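Local coordinates for protein tapirin (Caldicellulosiruptor hydrothermalis, PDB 6N2C) that probably binds cellulose through a C-terminal beta-helix domain that also carries a zinc ion, and may help attach the bacterium to plant biomass, at residues S238-G243 with T260-N265; T279-G284 with I300-S305; Y484-T489 with I514-K519. All blocks are in the same frame, centred on the assembly; numbering follows the deposited sequence. Where two conformers were deposited one is given.

Interaction 1 (S238-G243 with T260-N265); sequences SFIFGG and TFNGNN
An aromatic stack between Phe241 and Phe261, backed by parallel backbone pairing, joins two successive coils of the beta-helix where each leaves a short strand for a turn. The two rings form an offset stack: their planes are 7° apart, their centroids 4.2 Å. CE2 of Phe261 lies over the centre of the Phe241 ring, while Phe241 CD1 sits over the other ring nearer its rim. In both residues CG is anti to the carbonyl carbon (chi1 -74° and -72°), and the side chains run side by side in the same direction. The edge of Phe239 meets the opposite face of Phe241, CE1 sitting toward the rim.

The backbone keeps the rings in step. Thr260 donates its N-H to Phe239 O at 2.9 Å, and its own O accepts from Phe241 N at 2.8 Å, two nearly straight bonds framing Ile240. Past the strands the side chain of Asn262 takes over: ND2 reaches Phe241 O at 3.0 Å with the acceptor in the amide plane, so a side-chain N-H extends the pairing into the turn. The same ND2 lies 3.6 Å from Ile240 CG2. In the turn Gly243 and Gly263 pass with their CA atoms 4.0 Å apart; Gly263, at positive phi, has no side chain there.

Both stacked rings pack on Leu268 of strand 267-270 inside the coil, Phe239 leans on Met253 of strand 252-255, and Ile240 continues the pairing to the preceding coil at strand 213-214.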
loop_
_atom_site.group_PDB
_atom_site.type_symbol
_atom_site.label_atom_id
_atom_site.label_comp_id
_atom_site.label_asym_id
_atom_site.label_seq_id
_atom_site.Cartn_x
_atom_site.Cartn_y
_atom_site.Cartn_z
ATOM N N SER A 238 -7.131 6.066 4.836
ATOM C CA SER A 238 -5.948 6.042 3.960
ATOM C C SER A 238 -4.696 5.873 4.748
ATOM O O SER A 238 -4.714 5.900 5.996
ATOM C CB SER A 238 -5.817 7.317 3.112
ATOM O OG SER A 238 -6.971 7.539 2.378
ATOM N N PHE A 239 -3.593 5.714 4.030
ATOM C CA PHE A 239 -2.254 5.787 4.598
ATOM C C PHE A 239 -1.582 7.011 3.969
ATOM O O PHE A 239 -1.565 7.132 2.729
ATOM C CB PHE A 239 -1.480 4.523 4.319
ATOM C CG PHE A 239 -0.164 4.472 5.032
ATOM C CD1 PHE A 239 0.967 5.155 4.543
ATOM C CD2 PHE A 239 -0.028 3.786 6.236
ATOM C CE1 PHE A 239 2.180 5.147 5.268
ATOM C CE2 PHE A 239 1.179 3.760 6.911
ATOM C CZ PHE A 239 2.265 4.433 6.439
ATOM N N ILE A 240 -1.123 7.935 4.802
ATOM C CA ILE A 240 -0.627 9.231 4.318
ATOM C C ILE A 240 0.834 9.335 4.671
ATOM O O ILE A 240 1.196 9.312 5.879
ATOM C CB ILE A 240 -1.440 10.384 4.972
ATOM C CG1 ILE A 240 -2.910 10.222 4.512
ATOM C CG2 ILE A 240 -0.811 11.713 4.604
ATOM C CD1 ILE A 240 -3.923 11.095 5.198
ATOM N N PHE A 241 1.703 9.497 3.649
ATOM C CA PHE A 241 3.127 9.726 3.886
ATOM C C PHE A 241 3.383 11.230 4.107
ATOM O O PHE A 241 2.613 12.069 3.601
ATOM C CB PHE A 241 4.000 9.307 2.695
ATOM C CG PHE A 241 4.170 7.812 2.508
ATOM C CD1 PHE A 241 3.184 7.047 1.950
ATOM C CD2 PHE A 241 5.287 7.208 2.893
ATOM C CE1 PHE A 241 3.295 5.680 1.833
ATOM C CE2 PHE A 241 5.440 5.859 2.721
ATOM C CZ PHE A 241 4.440 5.065 2.248
ATOM N N GLY A 242 4.448 11.574 4.815
ATOM C CA GLY A 242 4.799 12.974 5.094
ATOM C C GLY A 242 6.041 13.531 4.457
ATOM O O GLY A 242 6.186 14.773 4.296
ATOM N N GLY A 243 6.921 12.651 4.045
ATOM C CA GLY A 243 8.194 12.991 3.404
ATOM C C GLY A 243 9.400 12.325 3.965
ATOM O O GLY A 243 9.549 12.255 5.193
ATOM N N THR A 260 -1.446 8.052 0.007
ATOM C CA THR A 260 -1.130 9.409 -0.505
ATOM C C THR A 260 0.262 9.775 -0.072
ATOM O O THR A 260 0.514 9.856 1.115
ATOM C CB THR A 260 -2.155 10.440 -0.093
ATOM O OG1 THR A 260 -3.490 9.995 -0.333
ATOM C CG2 THR A 260 -1.891 11.768 -0.786
ATOM N N PHE A 261 1.153 9.955 -1.048
ATOM C CA PHE A 261 2.523 10.352 -0.845
ATOM C C PHE A 261 2.546 11.877 -0.810
ATOM O O PHE A 261 1.878 12.519 -1.626
ATOM C CB PHE A 261 3.402 9.824 -1.953
ATOM C CG PHE A 261 3.653 8.351 -1.911
ATOM C CD1 PHE A 261 2.713 7.430 -2.376
ATOM C CD2 PHE A 261 4.818 7.845 -1.347
ATOM C CE1 PHE A 261 2.972 6.046 -2.275
ATOM C CE2 PHE A 261 5.094 6.472 -1.262
ATOM C CZ PHE A 261 4.151 5.573 -1.739
ATOM N N ASN A 262 3.270 12.429 0.130
ATOM C CA ASN A 262 3.564 13.875 0.242
ATOM C C ASN A 262 4.997 14.032 0.624
ATOM O O ASN A 262 5.539 13.225 1.340
ATOM C CB ASN A 262 2.769 14.537 1.362
ATOM C CG ASN A 262 1.301 14.433 1.151
ATOM O OD1 ASN A 262 0.750 15.130 0.293
ATOM N ND2 ASN A 262 0.645 13.435 1.832
ATOM N N GLY A 263 5.613 15.159 0.189
ATOM C CA GLY A 263 6.848 15.621 0.777
ATOM C C GLY A 263 8.101 15.094 0.086
ATOM O O GLY A 263 9.242 15.493 0.381
ATOM N N ASN A 264 7.897 14.183 -0.874
ATOM C CA ASN A 264 8.887 13.551 -1.619
ATOM C C ASN A 264 9.805 12.624 -0.806
ATOM O O ASN A 264 9.798 12.623 0.438
ATOM C CB ASN A 264 9.799 14.581 -2.379
ATOM C CG ASN A 264 9.058 15.390 -3.488
ATOM O OD1 ASN A 264 7.829 15.313 -3.739
ATOM N ND2 ASN A 264 9.833 16.107 -4.168
ATOM N N ASN A 265 10.633 11.912 -1.532
ATOM C CA ASN A 265 11.683 11.061 -1.012
ATOM C C ASN A 265 11.148 9.866 -0.119
ATOM O O ASN A 265 11.895 9.358 0.675
ATOM C CB ASN A 265 12.679 11.848 -0.210
ATOM C CG ASN A 265 13.447 12.847 -1.080
ATOM O OD1 ASN A 265 14.085 12.426 -2.007
ATOM N ND2 ASN A 265 13.342 14.142 -0.774
HETATM O O HOH W 1 -5.240 8.340 0.073
#

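Interaction 2 (T279-G284 with I300-S305)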
loop_
_atom_site.group_PDB
_atom_site.type_symbol
_atom_site.label_atom_id
_atom_site.label_comp_id
_atom_site.label_asym_id
_atom_site.label_seq_id
_atom_site.Cartn_x
_atom_site.Cartn_y
_atom_site.Cartn_z
ATOM N N THR A 279 -7.018 5.546 -4.337
ATOM C CA THR A 279 -5.966 6.035 -5.208
ATOM C C THR A 279 -4.636 5.999 -4.492
ATOM O O THR A 279 -4.551 6.412 -3.339
ATOM C CB THR A 279 -6.314 7.461 -5.651
ATOM O OG1 THR A 279 -7.481 7.436 -6.460
ATOM C CG2 THR A 279 -5.263 8.071 -6.465
ATOM N N ILE A 280 -3.616 5.521 -5.183
ATOM C CA ILE A 280 -2.259 5.538 -4.776
ATOM C C ILE A 280 -1.601 6.628 -5.551
ATOM O O ILE A 280 -1.585 6.552 -6.787
ATOM C CB ILE A 280 -1.526 4.175 -5.021
ATOM C CG1 ILE A 280 -2.238 3.068 -4.205
ATOM C CG2 ILE A 280 -0.031 4.322 -4.654
ATOM C CD1 ILE A 280 -1.575 1.697 -4.457
ATOM N N SER A 281 -1.173 7.664 -4.874
ATOM C CA SER A 281 -0.693 8.896 -5.550
ATOM C C SER A 281 0.694 9.319 -5.150
ATOM O O SER A 281 0.901 9.633 -3.953
ATOM C CB SER A 281 -1.727 10.013 -5.298
ATOM O OG SER A 281 -1.212 11.260 -5.831
ATOM N N LEU A 282 1.648 9.359 -6.130
ATOM C CA LEU A 282 3.027 9.713 -5.841
ATOM C C LEU A 282 3.244 11.268 -5.881
ATOM O O LEU A 282 2.421 11.987 -6.500
ATOM C CB LEU A 282 4.058 8.983 -6.717
ATOM C CG LEU A 282 4.246 7.511 -6.265
ATOM C CD1 LEU A 282 3.010 6.633 -6.551
ATOM C CD2 LEU A 282 5.410 6.989 -7.044
ATOM N N SER A 283 4.217 11.743 -5.161
ATOM C CA SER A 283 4.521 13.185 -5.012
ATOM C C SER A 283 5.728 13.698 -5.772
ATOM O O SER A 283 5.834 14.919 -5.996
ATOM C CB SER A 283 4.627 13.644 -3.531
ATOM O OG SER A 283 5.773 13.138 -2.867
ATOM N N GLY A 284 6.660 12.815 -6.103
ATOM C CA GLY A 284 7.976 13.104 -6.634
ATOM C C GLY A 284 9.110 12.529 -5.819
ATOM O O GLY A 284 9.011 12.477 -4.571
ATOM N N ILE A 300 1.057 8.292 -11.151
ATOM C CA ILE A 300 2.433 8.631 -11.206
ATOM C C ILE A 300 2.543 9.932 -12.026
ATOM O O ILE A 300 2.918 9.895 -13.211
ATOM C CB ILE A 300 3.316 7.534 -11.784
ATOM C CG1 ILE A 300 3.024 6.196 -11.107
ATOM C CG2 ILE A 300 4.799 7.852 -11.648
ATOM C CD1 ILE A 300 3.697 5.076 -11.816
ATOM N N ARG A 301 2.135 11.012 -11.402
ATOM C CA ARG A 301 1.953 12.270 -12.167
ATOM C C ARG A 301 2.737 13.453 -11.600
ATOM O O ARG A 301 3.240 14.256 -12.367
ATOM C CB ARG A 301 0.518 12.696 -12.123
ATOM C CG ARG A 301 -0.396 11.700 -12.774
ATOM C CD ARG A 301 -1.777 12.291 -13.086
ATOM N NE ARG A 301 -2.571 12.489 -11.934
ATOM C CZ ARG A 301 -3.818 12.950 -11.930
ATOM N NH1 ARG A 301 -4.441 13.273 -13.056
ATOM N NH2 ARG A 301 -4.457 13.088 -10.796
ATOM N N ASN A 302 2.805 13.561 -10.308
ATOM C CA ASN A 302 3.470 14.663 -9.629
ATOM C C ASN A 302 4.968 14.532 -9.591
ATOM O O ASN A 302 5.591 13.452 -9.401
ATOM C CB ASN A 302 3.031 14.791 -8.180
ATOM C CG ASN A 302 1.630 15.186 -8.048
ATOM O OD1 ASN A 302 1.162 16.013 -8.841
ATOM N ND2 ASN A 302 0.888 14.585 -7.067
ATOM N N GLY A 303 5.640 15.692 -9.767
ATOM C CA GLY A 303 7.106 15.678 -9.599
ATOM C C GLY A 303 7.863 14.961 -10.687
ATOM O O GLY A 303 7.386 14.840 -11.819
ATOM N N SER A 304 9.008 14.395 -10.330
ATOM C CA SER A 304 9.812 13.659 -11.228
ATOM C C SER A 304 10.622 12.702 -10.407
ATOM O O SER A 304 10.672 12.769 -9.183
ATOM C CB SER A 304 10.723 14.604 -12.094
ATOM O OG SER A 304 11.727 15.205 -11.239
ATOM N N SER A 305 11.277 11.776 -11.098
ATOM C CA SER A 305 12.174 10.830 -10.499
ATOM C C SER A 305 11.464 9.886 -9.514
ATOM O O SER A 305 12.081 9.454 -8.548
ATOM C CB SER A 305 13.333 11.512 -9.810
ATOM O OG SER A 305 14.358 10.563 -9.627
HETATM O O HOH W 2 1.011 11.700 -8.895
#
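A turn between two faces of the beta-helix brings Asn302 against Leu282 of the preceding coil, and a single side-chain hydrogen bond with one bridging water carries most of the polar contact. Asn302 ND2 donates to Leu282 O at 3.1 Å. The bond is bent, with 141° at the hydrogen, and the oxygen stands 22° out of the amide plane, although the nitrogen approaches in the plane of the carbonyl. In Asn302 chi1 (-67°) sets CG beside the backbone N, anti to the carbonyl carbon. Its CB packs against the same Leu282 O and, at 3.6 Å, against Ser283 O.

Leu282 O is gripped a second time by a water that donates to it at 2.8 Å and accepts from Arg301 N, so the water stands in where the backbones are too far apart to pair directly. Leu282 itself turns into the coil, onto Ile288 and Val308. The Ser283 side chain points away from 300-305, and its OG bonds to Asp286 and to Asn264 N of the coil before. Arg301 reaches on to the following coil, its guanidinium making a cation-pi contact with Trp322.

At the tip of the turn the two backbone segments come close glycine to glycine: Gly284 CA lies 4.0 Å from Gly303 CA.

Interaction 3 (Y484-T489 with I514-K519)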
loop_
_atom_site.group_PDB
_atom_site.type_symbol
_atom_site.label_atom_id
_atom_site.label_comp_id
_atom_site.label_asym_id
_atom_site.label_seq_id
_atom_site.Cartn_x
_atom_site.Cartn_y
_atom_site.Cartn_z
ATOM N N TYR A 484 4.784 -2.564 32.887
ATOM C CA TYR A 484 3.544 -2.115 33.419
ATOM C C TYR A 484 2.463 -2.265 32.386
ATOM O O TYR A 484 2.735 -2.166 31.205
ATOM C CB TYR A 484 3.599 -0.660 33.857
ATOM C CG TYR A 484 4.486 -0.405 35.047
ATOM C CD1 TYR A 484 5.836 -0.108 34.870
ATOM C CD2 TYR A 484 3.971 -0.433 36.326
ATOM C CE1 TYR A 484 6.648 0.140 35.950
ATOM C CE2 TYR A 484 4.789 -0.210 37.436
ATOM C CZ TYR A 484 6.123 0.097 37.235
ATOM O OH TYR A 484 6.937 0.329 38.308
ATOM N N SER A 485 1.272 -2.620 32.843
ATOM C CA SER A 485 0.075 -2.780 31.967
ATOM C C SER A 485 -1.030 -1.888 32.478
ATOM O O SER A 485 -1.047 -1.506 33.653
ATOM C CB SER A 485 -0.430 -4.218 31.895
ATOM O OG SER A 485 0.563 -5.183 31.536
ATOM N N LEU A 486 -1.959 -1.549 31.567
ATOM C CA LEU A 486 -3.178 -0.856 31.887
ATOM C C LEU A 486 -4.251 -1.305 30.921
ATOM O O LEU A 486 -4.078 -1.226 29.687
ATOM C CB LEU A 486 -2.941 0.673 31.827
ATOM C CG LEU A 486 -4.181 1.567 31.875
ATOM C CD1 LEU A 486 -4.842 1.402 33.237
ATOM C CD2 LEU A 486 -3.931 3.010 31.446
ATOM N N VAL A 487 -5.405 -1.750 31.507
ATOM C CA VAL A 487 -6.633 -2.025 30.801
ATOM C C VAL A 487 -7.590 -0.971 31.362
ATOM O O VAL A 487 -7.831 -1.003 32.562
ATOM C CB VAL A 487 -7.211 -3.443 30.958
ATOM C CG1 VAL A 487 -8.350 -3.689 29.954
ATOM C CG2 VAL A 487 -6.123 -4.532 30.684
ATOM N N SER A 488 -8.035 -0.042 30.468
ATOM C CA SER A 488 -8.730 1.151 30.907
ATOM C C SER A 488 -10.068 1.323 30.247
ATOM O O SER A 488 -10.169 1.174 29.038
ATOM C CB SER A 488 -7.881 2.357 30.654
ATOM O OG SER A 488 -8.523 3.559 31.184
ATOM N N THR A 489 -11.083 1.697 31.061
ATOM C CA THR A 489 -12.398 2.068 30.539
ATOM C C THR A 489 -12.318 3.482 29.978
ATOM O O THR A 489 -13.252 3.897 29.250
ATOM C CB THR A 489 -13.508 2.031 31.616
ATOM O OG1 THR A 489 -13.115 2.899 32.672
ATOM C CG2 THR A 489 -13.762 0.659 32.165
ATOM N N ILE A 514 5.666 -1.263 28.241
ATOM C CA ILE A 514 4.405 -0.587 28.495
ATOM C C ILE A 514 3.344 -1.240 27.639
ATOM O O ILE A 514 3.498 -1.300 26.432
ATOM C CB ILE A 514 4.502 0.921 28.196
ATOM C CG1 ILE A 514 5.512 1.660 29.097
ATOM C CG2 ILE A 514 3.146 1.588 28.289
ATOM C CD1 ILE A 514 5.079 1.697 30.495
ATOM N N PHE A 515 2.247 -1.671 28.268
ATOM C CA PHE A 515 1.144 -2.287 27.533
ATOM C C PHE A 515 -0.150 -1.565 27.912
ATOM O O PHE A 515 -0.571 -1.614 29.079
ATOM C CB PHE A 515 1.067 -3.792 27.883
ATOM C CG PHE A 515 2.299 -4.506 27.559
ATOM C CD1 PHE A 515 2.564 -4.983 26.297
ATOM C CD2 PHE A 515 3.306 -4.650 28.553
ATOM C CE1 PHE A 515 3.749 -5.641 25.994
ATOM C CE2 PHE A 515 4.472 -5.258 28.230
ATOM C CZ PHE A 515 4.687 -5.782 27.008
ATOM N N VAL A 516 -0.763 -0.918 26.927
ATOM C CA VAL A 516 -2.003 -0.146 27.110
ATOM C C VAL A 516 -3.109 -0.654 26.235
ATOM O O VAL A 516 -2.952 -0.771 25.014
ATOM C CB VAL A 516 -1.752 1.354 26.908
ATOM C CG1 VAL A 516 -3.034 2.116 27.183
ATOM C CG2 VAL A 516 -0.689 1.861 27.804
ATOM N N ILE A 517 -4.260 -1.002 26.840
ATOM C CA ILE A 517 -5.421 -1.423 26.117
ATOM C C ILE A 517 -6.591 -0.595 26.639
ATOM O O ILE A 517 -6.932 -0.767 27.840
ATOM C CB ILE A 517 -5.722 -2.898 26.279
ATOM C CG1 ILE A 517 -4.521 -3.781 25.827
ATOM C CG2 ILE A 517 -6.956 -3.257 25.409
ATOM C CD1 ILE A 517 -3.551 -4.064 26.975
ATOM N N THR A 518 -7.205 0.236 25.805
ATOM C CA THR A 518 -8.117 1.254 26.400
ATOM C C THR A 518 -9.267 1.608 25.531
ATOM O O THR A 518 -9.201 1.458 24.303
ATOM C CB THR A 518 -7.381 2.525 26.732
ATOM O OG1 THR A 518 -8.310 3.480 27.330
ATOM C CG2 THR A 518 -6.745 3.194 25.538
ATOM N N LYS A 519 -10.434 1.843 26.171
ATOM C CA LYS A 519 -11.597 2.340 25.436
ATOM C C LYS A 519 -11.479 3.801 25.064
ATOM O O LYS A 519 -12.233 4.291 24.229
ATOM C CB LYS A 519 -12.845 2.209 26.268
ATOM C CG LYS A 519 -13.335 0.841 26.470
ATOM C CD LYS A 519 -14.901 0.728 26.694
ATOM C CE LYS A 519 -15.323 1.293 28.016
ATOM N NZ LYS A 519 -16.660 0.747 28.483
#
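Thr518 lays its OG1 alongside Ser488, 3.5 Å from Ser488 CB, on the face of the sheet that also carries Leu486 and Val516. OG1 is anti to the backbone N (chi1 -179°), and Ser488 OG is likewise anti to its own backbone N (chi1 -176°). They are not bonded to each other: Ser488 OG bonds to Asp495 of helix 494-500, Thr518 OG1 to Ser520. On this face Leu486 CD2 meets Val516 CG1 loosely at 4.4 Å, and Leu486 packs on Ile496 and Ile499 of that same helix.

The two strands run parallel, 2° apart, in matched register, as neighbours at the end of the beta-helix, with helix 494-500 in the connection between them. Backbone bonds alternate in direction: Phe515 N to Tyr484 O, Leu486 N to Phe515 O at 2.8 Å, Ile517 N to Leu486 O, Ser488 N to Ile517 O, and finally Lys519 N to Ser488 O at 3.0 Å.

The other face carries Ser485, Val487, Phe515 and Ile517, all against Leu559 of helix 557-565. Phe515 CD2 approaches Tyr484 O to 3.7 Å, with that oxygen near the ring plane at its edge, while Ser485 OG is held by Ile478 O. Beyond the strands Lys519 folds across Thr489, its CB and CE each 3.5 Å from Thr489 O, and carries NZ on to Ile471 O.

How the interactions relate
Interactions 1 and 2 belong to neighbouring turns of the same side of the beta-helix and touch directly: Phe261 N lies 2.9 Å from Ser281 O, so segment 279-284 continues the coil stacking that begins at 238-243. Both are partly buried, and in each an asparagine side chain bonds to a carbonyl of the coil before. Interaction 1 adds stacked phenylalanines and direct strand pairing; interaction 2 has no aromatic pair and relies on a water. Interaction 3, about 31 Å and 40 Å away between centres, is buried between helices, with continuous backbone pairing and mixed apolar and hydroxyl-bearing faces. It alone lies near the zinc site, Phe515 about 7 Å from Asp532, side chain to side chain.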